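Local coordinates for DNA mismatch repair protein MutS (Thermus aquaticus, PDB 1EWQ) that binds mismatched DNA, possibly carrying out the recognition step of mismatch repair, and has a weak ATPase activity, at residues M1-L5 / Y20-D25; L92-V98 / R110-L116; T117-L121 / A131-A135; A138-G144 / L215-A220; T231-S237 / T337-R343. Residue numbers count along the deposited sequence, not the author numbering.

The five contacts follow the chain from the mismatch-binding domain into the domains that follow in the chain. Interactions 1 and 2 belong to the first domain. Their centres are 15 Å apart, and Leu23 CD1 lies 4.0 Å from Ala95 CB. The nearest atom of interaction 2 is about 3 Å from the bound DNA. Interaction 3 lies in the passage from strand 110-116 to strand 134-139. Interaction 4 is at the far end of that second strand, about 38 Å from the DNA. Helix 215-232 serves interactions 4 and 5. At interaction 5, Thr231 O is 3.0 Å from Leu115 N of interaction 2, a probable hydrogen bond. All five lie away from the predicted ATP-binding loop.

Interaction 1 of 5, residues M1-L5 / Y20-D25; sequences MEGML and YVELRD
The N-terminal segment 1-5 has no regular structure and packs across residues 20-25 of helix 15-26, the first helix of the mismatch-binding domain I. The closest CA pair is Gly3 with Val21, 5.9 Å apart. Gly3 has phi/psi of 147/21, where a CB would jam against the preceding carbonyl. Apolar contacts come first. Val21 (chi1 t) points toward the segment, with CG1 3.4 Å from Gly3 C and CG2 4.0 Å from Leu5 CB. Leu5 (t, p) brings CD1 to 3.7 Å from Tyr20 CE2, at the ring edge. Leu13 packs on both Leu5 and Val21. Arg24 (t, t, p) makes a salt bridge from NH2 to OD2 of Asp25 (m) at 3.1 Å. Asp25 OD2 lies 3.2 Å from Gly3 CA, and Asp25 OD1 lies 3.2 Å from Glu2 CB. Arg24 NH1 stands 3.5 Å from Met4 O. With no cross-segment hydrogen bond, the tail rests mainly on apolar packing and loose polar approaches, while the Arg24-Asp25 ion pair is satisfied within the helix.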
# COMPACT_ATOMS: atom_id res chain seq x y z
N MSE C 1 -27.22 -18.34 18.55
CA MSE C 1 -26.67 -19.10 17.39
C MSE C 1 -26.62 -18.18 16.17
O MSE C 1 -26.60 -16.96 16.30
CB MSE C 1 -27.56 -20.31 17.08
CG MSE C 1 -28.40 -20.83 18.24
SE MSE C 1 -29.96 -19.72 18.62
CE MSE C 1 -31.05 -20.19 17.09
N GLU C 2 -26.59 -18.78 14.99
CA GLU C 2 -26.56 -18.02 13.75
C GLU C 2 -27.78 -18.32 12.90
O GLU C 2 -28.18 -19.48 12.75
CB GLU C 2 -25.28 -18.31 12.97
CG GLU C 2 -24.00 -17.99 13.74
CD GLU C 2 -24.11 -16.70 14.54
OE1 GLU C 2 -24.40 -15.64 13.95
OE2 GLU C 2 -23.91 -16.75 15.78
N GLY C 3 -28.36 -17.27 12.34
CA GLY C 3 -29.54 -17.40 11.51
C GLY C 3 -30.37 -16.16 11.73
O GLY C 3 -31.58 -16.14 11.49
N MSE C 4 -29.70 -15.12 12.20
CA MSE C 4 -30.35 -13.84 12.47
C MSE C 4 -29.56 -12.68 11.87
O MSE C 4 -28.34 -12.61 11.98
CB MSE C 4 -30.50 -13.65 13.98
CG MSE C 4 -29.21 -13.81 14.76
SE MSE C 4 -29.56 -14.01 16.66
CE MSE C 4 -29.91 -12.16 17.09
N LEU C 5 -30.30 -11.78 11.22
CA LEU C 5 -29.72 -10.62 10.56
C LEU C 5 -29.72 -9.40 11.47
O LEU C 5 -30.67 -9.17 12.20
CB LEU C 5 -30.52 -10.32 9.29
CG LEU C 5 -30.07 -9.16 8.40
CD1 LEU C 5 -28.70 -9.48 7.81
CD2 LEU C 5 -31.09 -8.95 7.29
N TYR C 20 -31.78 -15.38 2.13
CA TYR C 20 -30.45 -14.78 2.23
C TYR C 20 -29.64 -15.31 3.42
O TYR C 20 -28.53 -15.82 3.25
CB TYR C 20 -30.58 -13.26 2.35
CG TYR C 20 -29.35 -12.55 2.87
CD1 TYR C 20 -28.20 -12.44 2.09
CD2 TYR C 20 -29.32 -12.00 4.15
CE1 TYR C 20 -27.06 -11.80 2.56
CE2 TYR C 20 -28.19 -11.36 4.64
CZ TYR C 20 -27.06 -11.26 3.84
OH TYR C 20 -25.94 -10.63 4.32
N VAL C 21 -30.21 -15.16 4.61
CA VAL C 21 -29.57 -15.59 5.85
C VAL C 21 -29.25 -17.09 5.86
O VAL C 21 -28.25 -17.50 6.44
CB VAL C 21 -30.46 -15.23 7.07
CG1 VAL C 21 -29.96 -15.93 8.32
CG2 VAL C 21 -30.45 -13.72 7.28
N GLU C 22 -30.10 -17.88 5.22
CA GLU C 22 -29.92 -19.33 5.16
C GLU C 22 -28.62 -19.68 4.44
O GLU C 22 -27.81 -20.47 4.94
CB GLU C 22 -31.08 -19.98 4.43
CG GLU C 22 -31.36 -21.41 4.85
CD GLU C 22 -32.06 -21.49 6.19
OE1 GLU C 22 -33.19 -20.97 6.30
OE2 GLU C 22 -31.47 -22.06 7.14
N LEU C 23 -28.43 -19.09 3.26
CA LEU C 23 -27.23 -19.33 2.47
C LEU C 23 -25.99 -18.77 3.17
O LEU C 23 -24.97 -19.45 3.27
CB LEU C 23 -27.36 -18.66 1.09
CG LEU C 23 -28.48 -19.16 0.17
CD1 LEU C 23 -28.59 -18.26 -1.04
CD2 LEU C 23 -28.20 -20.59 -0.25
N ARG C 24 -26.11 -17.55 3.67
CA ARG C 24 -25.02 -16.88 4.36
C ARG C 24 -24.33 -17.76 5.39
O ARG C 24 -23.13 -17.99 5.32
CB ARG C 24 -25.53 -15.61 5.04
CG ARG C 24 -24.45 -14.79 5.72
CD ARG C 24 -25.05 -13.88 6.77
NE ARG C 24 -25.79 -14.67 7.75
CZ ARG C 24 -26.49 -14.17 8.76
NH1 ARG C 24 -26.55 -12.85 8.95
NH2 ARG C 24 -27.12 -14.98 9.60
N ASP C 25 -25.11 -18.25 6.36
CA ASP C 25 -24.56 -19.09 7.42
C ASP C 25 -23.87 -20.35 6.91
O ASP C 25 -23.04 -20.93 7.60
CB ASP C 25 -25.67 -19.48 8.40
CG ASP C 25 -26.19 -18.29 9.19
OD1 ASP C 25 -25.37 -17.59 9.83
OD2 ASP C 25 -27.42 -18.05 9.18

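Interaction 2 of 5, residues L92-V98 / R110-L116; sequences LAVADQV and REVTQLL
Strands 92-97 and 110-116 pair antiparallel, with axes 4.3 Å apart at closest and 133° between their directions. Leu92-Leu116, Val94-Gln114 and Asp96-Glu111 are hydrogen-bonded pairs. Ala93-Leu115, Ala95-Val112 and Gln97-Arg110 are non-hydrogen-bonded pairs. Leu92 N to Leu116 O is 2.9 Å, and Val94 N to Gln114 O is 2.9 Å. The register slips by one between Val94 and Ala95, a beta bulge. Thr113 (-86/-28) is the extra residue, and its N bonds Val94 O at 2.7 Å. Ala93, Ala95, Val112 (t) and Leu115 (m, t) share one face; Leu115 CD2 lies 3.7 Å from Ala93 CB. Leu23 of helix 15-26 packs on Ala95. Leu92 (m, t), Val94 (t) and Leu116 (m, t) point to the other face, where Phe78 packs on Val94 and Leu116. Asp96 (m) bonds Tyr40 by OD1. Gln97 (m, t) and Arg110 (m, t, t) extend side by side. Gln97 OE1 accepts from Gly37 N, and its NE2 bonds a DNA phosphate. Arg110 NH2 has a long, weak ion pair with a DNA phosphate. This is a bulged antiparallel edge of the mixed sheet in MutS domain I, the mismatch-binding domain.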
# COMPACT_ATOMS: atom_id res chain seq x y z
N LEU C 92 -15.18 -14.74 -1.54
CA LEU C 92 -16.55 -14.43 -1.95
C LEU C 92 -17.43 -15.62 -2.33
O LEU C 92 -17.04 -16.47 -3.13
CB LEU C 92 -16.53 -13.46 -3.12
CG LEU C 92 -15.59 -12.26 -3.02
CD1 LEU C 92 -15.55 -11.53 -4.35
CD2 LEU C 92 -16.03 -11.35 -1.89
N ALA C 93 -18.62 -15.66 -1.75
CA ALA C 93 -19.59 -16.71 -2.06
C ALA C 93 -20.64 -16.00 -2.91
O ALA C 93 -21.30 -15.08 -2.45
CB ALA C 93 -20.22 -17.25 -0.78
N VAL C 94 -20.76 -16.43 -4.16
CA VAL C 94 -21.69 -15.82 -5.10
C VAL C 94 -23.00 -16.58 -5.18
O VAL C 94 -23.05 -17.73 -5.62
CB VAL C 94 -21.07 -15.75 -6.51
CG1 VAL C 94 -22.10 -15.26 -7.52
CG2 VAL C 94 -19.88 -14.81 -6.49
N ALA C 95 -24.07 -15.93 -4.74
CA ALA C 95 -25.39 -16.53 -4.78
C ALA C 95 -26.18 -15.84 -5.88
O ALA C 95 -26.45 -14.64 -5.81
CB ALA C 95 -26.08 -16.34 -3.45
N ASP C 96 -26.53 -16.59 -6.92
CA ASP C 96 -27.29 -16.03 -8.04
C ASP C 96 -28.71 -16.57 -8.08
O ASP C 96 -29.08 -17.46 -7.32
CB ASP C 96 -26.61 -16.36 -9.37
CG ASP C 96 -25.23 -15.75 -9.50
OD1 ASP C 96 -25.07 -14.56 -9.16
OD2 ASP C 96 -24.31 -16.46 -9.96
N GLN C 97 -29.50 -16.01 -9.00
CA GLN C 97 -30.86 -16.45 -9.20
C GLN C 97 -30.75 -17.56 -10.24
O GLN C 97 -30.40 -17.32 -11.39
CB GLN C 97 -31.72 -15.29 -9.71
CG GLN C 97 -31.91 -14.21 -8.65
CD GLN C 97 -32.71 -13.01 -9.14
OE1 GLN C 97 -33.12 -12.17 -8.35
NE2 GLN C 97 -32.93 -12.94 -10.45
N VAL C 98 -31.02 -18.78 -9.80
CA VAL C 98 -30.92 -19.97 -10.64
C VAL C 98 -32.18 -20.24 -11.46
O VAL C 98 -32.18 -21.05 -12.39
CB VAL C 98 -30.63 -21.20 -9.76
CG1 VAL C 98 -30.51 -22.46 -10.61
CG2 VAL C 98 -29.35 -20.96 -8.97
N ARG C 110 -32.53 -19.16 -5.40
CA ARG C 110 -31.20 -18.60 -5.22
C ARG C 110 -30.29 -19.57 -4.47
O ARG C 110 -30.65 -20.10 -3.42
CB ARG C 110 -31.27 -17.26 -4.49
CG ARG C 110 -31.99 -16.23 -5.33
CD ARG C 110 -32.17 -14.90 -4.64
NE ARG C 110 -33.14 -14.11 -5.39
CZ ARG C 110 -33.54 -12.89 -5.07
NH1 ARG C 110 -33.04 -12.28 -4.01
NH2 ARG C 110 -34.44 -12.27 -5.82
N GLU C 111 -29.11 -19.79 -5.05
CA GLU C 111 -28.12 -20.68 -4.47
C GLU C 111 -26.74 -20.13 -4.78
O GLU C 111 -26.58 -19.26 -5.64
CB GLU C 111 -28.25 -22.07 -5.10
CG GLU C 111 -29.68 -22.57 -5.27
CD GLU C 111 -29.76 -23.80 -6.15
OE1 GLU C 111 -29.31 -23.73 -7.32
OE2 GLU C 111 -30.29 -24.83 -5.69
N VAL C 112 -25.74 -20.63 -4.07
CA VAL C 112 -24.37 -20.20 -4.29
C VAL C 112 -23.86 -20.94 -5.52
O VAL C 112 -23.78 -22.16 -5.53
CB VAL C 112 -23.49 -20.54 -3.07
CG1 VAL C 112 -22.05 -20.12 -3.34
CG2 VAL C 112 -24.03 -19.83 -1.83
N THR C 113 -23.53 -20.18 -6.56
CA THR C 113 -23.05 -20.76 -7.82
C THR C 113 -21.54 -21.00 -7.84
O THR C 113 -21.07 -21.90 -8.53
CB THR C 113 -23.45 -19.85 -9.01
OG1 THR C 113 -24.80 -20.13 -9.38
CG2 THR C 113 -22.53 -20.07 -10.23
N GLN C 114 -20.80 -20.22 -7.07
CA GLN C 114 -19.36 -20.37 -7.05
C GLN C 114 -18.73 -19.54 -5.96
O GLN C 114 -19.32 -18.57 -5.48
CB GLN C 114 -18.76 -19.94 -8.39
CG GLN C 114 -19.27 -18.59 -8.85
CD GLN C 114 -18.44 -18.01 -9.96
OE1 GLN C 114 -18.82 -17.01 -10.58
NE2 GLN C 114 -17.29 -18.62 -10.23
N LEU C 115 -17.53 -19.94 -5.56
CA LEU C 115 -16.79 -19.24 -4.54
C LEU C 115 -15.60 -18.60 -5.23
O LEU C 115 -15.06 -19.17 -6.19
CB LEU C 115 -16.31 -20.23 -3.48
CG LEU C 115 -17.40 -21.07 -2.80
CD1 LEU C 115 -16.77 -21.99 -1.77
CD2 LEU C 115 -18.42 -20.16 -2.14
N LEU C 116 -15.22 -17.41 -4.79
CA LEU C 116 -14.07 -16.73 -5.38
C LEU C 116 -13.01 -16.57 -4.31
O LEU C 116 -13.18 -15.79 -3.37
CB LEU C 116 -14.45 -15.36 -5.94
CG LEU C 116 -15.47 -15.33 -7.08
CD1 LEU C 116 -15.59 -13.90 -7.60
CD2 LEU C 116 -15.04 -16.24 -8.19

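Interaction 3 of 5, residues T117-L121 / A131-A135; sequences TPGTL and ANYLA
Leu134 (t, p) lays its side chain against the turn at Gly119 and Thr120. Its CB is 3.3 Å from Gly119 O, and its CD2 is 4.0 Å from Thr120 CG2. Gly119 and Leu134 are the nearest CA pair, at 4.5 Å. Gly119 (-91/11) fits because a CB there would come tight against Leu134 CA. The turn is closed by Thr120 N bonding to Thr117 O at 3.0 Å. Pro118 is at -43/-44, and Thr120 (chi1 p) points away from segment 131-135. Leu121 (m, t) leads the chain on at -67/138. These residues belong to the connection between the domain I sheet and the first strand of domain II, so the contact lies at the junction of the two domains. Glu177 of the neighbouring strand 177-180 bonds both Thr117 OG1 and Gly119 N. Opposite the turn, Asn132 (chi1 t) points toward it from backbone angles of -120/103. Tyr133 (chi1 m) points away, and its OH bonds Glu154. A water lies between the segments, 2.7 Å from Gly119 O and 2.8 Å from Asn132 O, and bridges the two carbonyls. Tyr227 of helix 215-232 packs on Thr117 and Leu134.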
# COMPACT_ATOMS: atom_id res chain seq x y z
N THR C 117 -11.93 -17.32 -4.44
CA THR C 117 -10.84 -17.25 -3.50
C THR C 117 -9.57 -17.07 -4.32
O THR C 117 -9.47 -17.56 -5.43
CB THR C 117 -10.77 -18.52 -2.62
OG1 THR C 117 -10.27 -19.63 -3.39
CG2 THR C 117 -12.17 -18.85 -2.09
N PRO C 118 -8.58 -16.37 -3.77
CA PRO C 118 -7.33 -16.11 -4.49
C PRO C 118 -6.72 -17.27 -5.26
O PRO C 118 -6.30 -17.10 -6.41
CB PRO C 118 -6.41 -15.56 -3.39
CG PRO C 118 -6.95 -16.20 -2.14
CD PRO C 118 -8.44 -16.10 -2.33
N GLY C 119 -6.69 -18.46 -4.66
CA GLY C 119 -6.10 -19.60 -5.35
C GLY C 119 -7.00 -20.48 -6.20
O GLY C 119 -6.57 -21.55 -6.62
N THR C 120 -8.23 -20.06 -6.48
CA THR C 120 -9.13 -20.88 -7.29
C THR C 120 -9.85 -20.06 -8.35
O THR C 120 -10.89 -20.48 -8.86
CB THR C 120 -10.19 -21.57 -6.40
OG1 THR C 120 -11.02 -20.57 -5.80
CG2 THR C 120 -9.52 -22.40 -5.29
N LEU C 121 -9.31 -18.90 -8.68
CA LEU C 121 -9.94 -18.02 -9.66
C LEU C 121 -9.95 -18.58 -11.08
O LEU C 121 -8.97 -19.16 -11.56
CB LEU C 121 -9.23 -16.66 -9.65
CG LEU C 121 -9.23 -15.95 -8.29
CD1 LEU C 121 -8.38 -14.68 -8.38
CD2 LEU C 121 -10.67 -15.65 -7.84
N ALA C 131 1.14 -18.48 -13.40
CA ALA C 131 0.37 -19.58 -12.84
C ALA C 131 -0.19 -19.11 -11.51
O ALA C 131 0.45 -18.35 -10.79
CB ALA C 131 1.26 -20.79 -12.64
N ASN C 132 -1.40 -19.56 -11.20
CA ASN C 132 -2.06 -19.19 -9.96
C ASN C 132 -2.33 -20.49 -9.21
O ASN C 132 -3.25 -21.24 -9.55
CB ASN C 132 -3.37 -18.46 -10.29
CG ASN C 132 -3.99 -17.81 -9.09
OD1 ASN C 132 -5.07 -18.20 -8.65
ND2 ASN C 132 -3.31 -16.81 -8.55
N TYR C 133 -1.52 -20.76 -8.19
CA TYR C 133 -1.63 -22.00 -7.46
C TYR C 133 -2.34 -22.01 -6.12
O TYR C 133 -2.18 -21.11 -5.30
CB TYR C 133 -0.24 -22.61 -7.19
CG TYR C 133 0.57 -23.00 -8.40
CD1 TYR C 133 1.78 -22.35 -8.70
CD2 TYR C 133 0.18 -24.06 -9.22
CE1 TYR C 133 2.56 -22.74 -9.78
CE2 TYR C 133 0.96 -24.45 -10.31
CZ TYR C 133 2.14 -23.79 -10.58
OH TYR C 133 2.91 -24.18 -11.66
N LEU C 134 -3.13 -23.06 -5.93
CA LEU C 134 -3.78 -23.34 -4.65
C LEU C 134 -2.81 -24.43 -4.20
O LEU C 134 -2.51 -25.33 -4.96
CB LEU C 134 -5.17 -23.96 -4.83
CG LEU C 134 -5.80 -24.54 -3.55
CD1 LEU C 134 -6.00 -23.45 -2.52
CD2 LEU C 134 -7.13 -25.21 -3.86
N ALA C 135 -2.31 -24.33 -2.98
CA ALA C 135 -1.38 -25.33 -2.48
C ALA C 135 -1.95 -26.01 -1.24
O ALA C 135 -2.75 -25.42 -0.51
CB ALA C 135 -0.04 -24.67 -2.15
O HOH W 1 -5.88 -22.05 -9.13

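Interaction 4 of 5, residues A138-G144 / L215-A220; sequences ATGDGWG and LALRRA
This is a helix-on-hairpin contact at one end of the domain II sheet. The first turns of helix 215-232 sit against the turn between strands 134-139 and 143-149. Gly140 and Ala216 are the nearest CA pair, at 4.3 Å. The hairpin ends pair through Ala138 N to Gly144 O (3.0 Å) and Gly144 N to Ala138 O (2.8 Å). Gly140 (132/78), Asp141 (76/48) and Gly142 (115/-180) form the turn. A CB on Gly140 would clash with Leu215 CD1, and one on Gly144 would clash with the helix backbone at Ala216. Ala216 fills this space, with CB 3.4 Å from Gly144 N and 3.5 Å from Gly142 O. MutS domain II has a ribonuclease H-like fold: antiparallel strands 134-139, 143-149 and 154-160, then parallel strands and helices. Small residues here allow close packing. Ala216 N donates to Gly140 O at 3.0 Å. Arg219 (m, t, p) donates from NH1 to Thr139 O at 3.0 Å, while its NH2 makes a salt bridge to Glu183. Glu183 also takes a bond from Thr139 OG1. One turn further along the helix, Ala220 CB is 4.4 Å from Ala138 CB. A water donates to Asp141 OD2 at 2.5 Å and accepts from Leu215 N at 3.1 Å.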
# COMPACT_ATOMS: atom_id res chain seq x y z
N ALA C 138 0.36 -31.43 3.98
CA ALA C 138 -0.10 -32.40 4.97
C ALA C 138 1.05 -33.29 5.42
O ALA C 138 2.14 -33.24 4.85
CB ALA C 138 -1.22 -33.25 4.39
N THR C 139 0.81 -34.10 6.44
CA THR C 139 1.82 -35.01 6.96
C THR C 139 1.35 -36.45 6.81
O THR C 139 0.19 -36.70 6.51
CB THR C 139 2.11 -34.75 8.44
OG1 THR C 139 0.93 -35.00 9.21
CG2 THR C 139 2.57 -33.33 8.65
N GLY C 140 2.25 -37.40 7.04
CA GLY C 140 1.86 -38.79 6.90
C GLY C 140 2.89 -39.54 6.08
O GLY C 140 2.68 -39.80 4.89
N ASP C 141 4.00 -39.87 6.73
CA ASP C 141 5.11 -40.57 6.09
C ASP C 141 5.86 -39.56 5.24
O ASP C 141 6.17 -39.82 4.07
CB ASP C 141 4.61 -41.73 5.22
CG ASP C 141 3.89 -42.80 6.03
OD1 ASP C 141 4.38 -43.13 7.13
OD2 ASP C 141 2.84 -43.31 5.56
N GLY C 142 6.15 -38.40 5.84
CA GLY C 142 6.85 -37.33 5.15
C GLY C 142 5.97 -36.11 4.98
O GLY C 142 4.81 -36.10 5.43
N TRP C 143 6.50 -35.05 4.35
CA TRP C 143 5.70 -33.85 4.13
C TRP C 143 5.10 -33.88 2.72
O TRP C 143 5.82 -33.81 1.72
CB TRP C 143 6.55 -32.59 4.30
CG TRP C 143 7.07 -32.36 5.69
CD1 TRP C 143 8.24 -32.84 6.22
CD2 TRP C 143 6.45 -31.60 6.73
NE1 TRP C 143 8.38 -32.41 7.52
CE2 TRP C 143 7.30 -31.65 7.86
CE3 TRP C 143 5.25 -30.87 6.82
CZ2 TRP C 143 6.99 -31.00 9.07
CZ3 TRP C 143 4.94 -30.22 8.03
CH2 TRP C 143 5.82 -30.30 9.13
N GLY C 144 3.77 -33.98 2.65
CA GLY C 144 3.09 -33.99 1.37
C GLY C 144 2.77 -32.56 0.93
O GLY C 144 2.23 -31.78 1.70
N LEU C 215 0.57 -41.48 1.91
CA LEU C 215 -0.58 -40.92 2.62
C LEU C 215 -0.56 -39.39 2.57
O LEU C 215 -1.54 -38.76 2.16
CB LEU C 215 -0.57 -41.37 4.09
CG LEU C 215 -1.88 -41.51 4.88
CD1 LEU C 215 -1.69 -40.96 6.30
CD2 LEU C 215 -3.02 -40.80 4.19
N ALA C 216 0.56 -38.80 2.99
CA ALA C 216 0.69 -37.34 3.00
C ALA C 216 0.23 -36.71 1.68
O ALA C 216 -0.49 -35.71 1.69
CB ALA C 216 2.13 -36.94 3.29
N LEU C 217 0.63 -37.29 0.56
CA LEU C 217 0.27 -36.76 -0.75
C LEU C 217 -1.20 -36.98 -1.08
O LEU C 217 -1.85 -36.09 -1.63
CB LEU C 217 1.15 -37.38 -1.85
CG LEU C 217 1.06 -36.72 -3.23
CD1 LEU C 217 1.40 -35.24 -3.10
CD2 LEU C 217 2.02 -37.40 -4.20
N ARG C 218 -1.71 -38.16 -0.75
CA ARG C 218 -3.12 -38.47 -1.00
C ARG C 218 -4.00 -37.50 -0.22
O ARG C 218 -5.09 -37.14 -0.66
CB ARG C 218 -3.45 -39.89 -0.57
CG ARG C 218 -2.92 -40.98 -1.48
CD ARG C 218 -3.64 -42.28 -1.19
NE ARG C 218 -3.45 -42.72 0.18
CZ ARG C 218 -4.42 -43.25 0.94
NH1 ARG C 218 -5.64 -43.39 0.45
NH2 ARG C 218 -4.15 -43.65 2.17
N ARG C 219 -3.54 -37.10 0.95
CA ARG C 219 -4.32 -36.18 1.77
C ARG C 219 -4.30 -34.76 1.20
O ARG C 219 -5.35 -34.13 1.07
CB ARG C 219 -3.80 -36.19 3.21
CG ARG C 219 -3.85 -37.57 3.84
CD ARG C 219 -3.35 -37.54 5.27
NE ARG C 219 -4.23 -36.75 6.12
CZ ARG C 219 -3.80 -35.85 7.00
NH1 ARG C 219 -2.50 -35.64 7.15
NH2 ARG C 219 -4.68 -35.16 7.72
N ALA C 220 -3.12 -34.28 0.85
CA ALA C 220 -2.99 -32.93 0.29
C ALA C 220 -3.82 -32.84 -0.99
O ALA C 220 -4.55 -31.87 -1.20
CB ALA C 220 -1.52 -32.62 -0.00
O HOH W 2 2.42 -43.69 3.08

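Interaction 5 of 5, residues T231-S237 / T337-R343; sequences TQGGALS and TRLELGR
Thr231 lies in the last turn of helix 215-232. A water lies 2.9 Å from Thr231 O and accepts from Arg343 NH2 at 3.3 Å. Gln232 (chi1 t) comes next. Its backbone O takes a hydrogen bond from Arg343 NH2 at 3.3 Å, and its CD lies 3.7 Å from Leu341 CD2. Arg343 (m, t, t) reaches out extended to Gln232 O and the water. Gly233 (72/25) then ends the helix in a Schellman motif. Helix 332-340 ends in the same way at Gly342 (69/28), with Arg343 N bonding Arg338 O at 2.9 Å and Gly342 N bonding Leu339 O at 3.1 Å. Two helix C-termini thus meet, one from helix 215-232, which packs on the domain II sheet, and one from domain III. After Gly234 (169/-169) the chain runs extended. Ala235 O is 3.1 Å from Leu341 CD2, and Leu236 CA is 4.0 Å from the same atom. Leu341 (m, t) therefore lies along this run. Leu236 points away and packs back on Leu225 and Ala228. Ser237 and Thr337 are the nearest CA pair, at 6.3 Å, with Ser237 CB 4.1 Å from Thr337 CG2. The CA-to-CB bond of Glu340 points toward segment 231-237; its carboxylate makes a salt bridge to Arg518 of helix 514-540.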
# COMPACT_ATOMS: atom_id res chain seq x y z
N THR C 231 -15.38 -24.50 -4.74
CA THR C 231 -15.31 -23.16 -5.31
C THR C 231 -15.78 -23.13 -6.76
O THR C 231 -16.58 -22.27 -7.15
CB THR C 231 -13.87 -22.56 -5.26
OG1 THR C 231 -13.00 -23.31 -6.11
CG2 THR C 231 -13.33 -22.61 -3.84
N GLN C 232 -15.30 -24.08 -7.55
CA GLN C 232 -15.67 -24.15 -8.96
C GLN C 232 -17.16 -24.42 -9.14
O GLN C 232 -17.74 -24.14 -10.19
CB GLN C 232 -14.86 -25.23 -9.67
CG GLN C 232 -14.68 -25.03 -11.17
CD GLN C 232 -15.94 -25.30 -11.97
OE1 GLN C 232 -16.54 -26.38 -11.85
NE2 GLN C 232 -16.35 -24.34 -12.79
N GLY C 233 -17.79 -24.94 -8.09
CA GLY C 233 -19.21 -25.24 -8.17
C GLY C 233 -19.50 -26.45 -9.04
O GLY C 233 -20.60 -26.57 -9.58
N GLY C 234 -18.52 -27.34 -9.19
CA GLY C 234 -18.71 -28.53 -10.01
C GLY C 234 -17.44 -29.32 -10.29
O GLY C 234 -16.40 -29.07 -9.69
N ALA C 235 -17.55 -30.28 -11.21
CA ALA C 235 -16.42 -31.12 -11.61
C ALA C 235 -15.32 -30.29 -12.26
O ALA C 235 -15.58 -29.49 -13.16
CB ALA C 235 -16.90 -32.20 -12.58
N LEU C 236 -14.09 -30.49 -11.79
CA LEU C 236 -12.93 -29.75 -12.28
C LEU C 236 -12.29 -30.31 -13.54
O LEU C 236 -12.42 -31.49 -13.86
CB LEU C 236 -11.86 -29.71 -11.19
CG LEU C 236 -12.20 -29.13 -9.82
CD1 LEU C 236 -11.09 -29.48 -8.86
CD2 LEU C 236 -12.40 -27.63 -9.90
N SER C 237 -11.60 -29.45 -14.26
CA SER C 237 -10.88 -29.87 -15.45
C SER C 237 -9.45 -30.06 -14.94
O SER C 237 -8.81 -29.12 -14.47
CB SER C 237 -10.93 -28.80 -16.53
OG SER C 237 -10.16 -29.20 -17.64
N THR C 337 -9.82 -24.67 -20.71
CA THR C 337 -10.35 -24.97 -19.38
C THR C 337 -11.73 -24.35 -19.17
O THR C 337 -12.63 -25.01 -18.63
CB THR C 337 -9.40 -24.44 -18.26
OG1 THR C 337 -8.09 -25.01 -18.43
CG2 THR C 337 -9.94 -24.81 -16.88
N ARG C 338 -11.90 -23.10 -19.58
CA ARG C 338 -13.20 -22.45 -19.42
C ARG C 338 -14.22 -23.17 -20.30
O ARG C 338 -15.37 -23.35 -19.91
CB ARG C 338 -13.11 -20.96 -19.80
CG ARG C 338 -12.33 -20.13 -18.78
CD ARG C 338 -12.26 -18.65 -19.14
NE ARG C 338 -13.54 -17.96 -19.03
CZ ARG C 338 -14.20 -17.73 -17.89
NH1 ARG C 338 -13.71 -18.14 -16.72
NH2 ARG C 338 -15.35 -17.07 -17.92
N LEU C 339 -13.78 -23.59 -21.49
CA LEU C 339 -14.66 -24.32 -22.39
C LEU C 339 -15.10 -25.63 -21.72
O LEU C 339 -16.29 -25.92 -21.66
CB LEU C 339 -13.94 -24.64 -23.71
CG LEU C 339 -13.92 -23.55 -24.79
CD1 LEU C 339 -12.94 -23.91 -25.89
CD2 LEU C 339 -15.34 -23.38 -25.35
N GLU C 340 -14.13 -26.39 -21.23
CA GLU C 340 -14.42 -27.68 -20.59
C GLU C 340 -15.31 -27.53 -19.36
O GLU C 340 -16.11 -28.43 -19.07
CB GLU C 340 -13.11 -28.39 -20.17
CG GLU C 340 -12.17 -28.71 -21.33
CD GLU C 340 -10.77 -29.08 -20.86
OE1 GLU C 340 -10.37 -28.66 -19.75
OE2 GLU C 340 -10.04 -29.77 -21.61
N LEU C 341 -15.18 -26.42 -18.65
CA LEU C 341 -15.97 -26.17 -17.44
C LEU C 341 -17.32 -25.51 -17.71
O LEU C 341 -18.04 -25.18 -16.77
CB LEU C 341 -15.17 -25.31 -16.45
CG LEU C 341 -13.99 -26.01 -15.76
CD1 LEU C 341 -13.18 -25.02 -14.94
CD2 LEU C 341 -14.53 -27.13 -14.89
N GLY C 342 -17.65 -25.29 -18.98
CA GLY C 342 -18.92 -24.66 -19.31
C GLY C 342 -19.04 -23.19 -18.93
O GLY C 342 -20.16 -22.71 -18.68
N ARG C 343 -17.91 -22.48 -18.88
CA ARG C 343 -17.89 -21.07 -18.55
C ARG C 343 -17.51 -20.15 -19.71
O ARG C 343 -17.60 -18.93 -19.58
CB ARG C 343 -16.91 -20.80 -17.42
CG ARG C 343 -17.21 -21.46 -16.12
CD ARG C 343 -16.27 -20.91 -15.09
NE ARG C 343 -16.48 -21.49 -13.77
CZ ARG C 343 -16.39 -20.78 -12.65
NH1 ARG C 343 -16.10 -19.49 -12.72
NH2 ARG C 343 -16.59 -21.36 -11.47
O HOH W 3 -15.17 -20.25 -8.71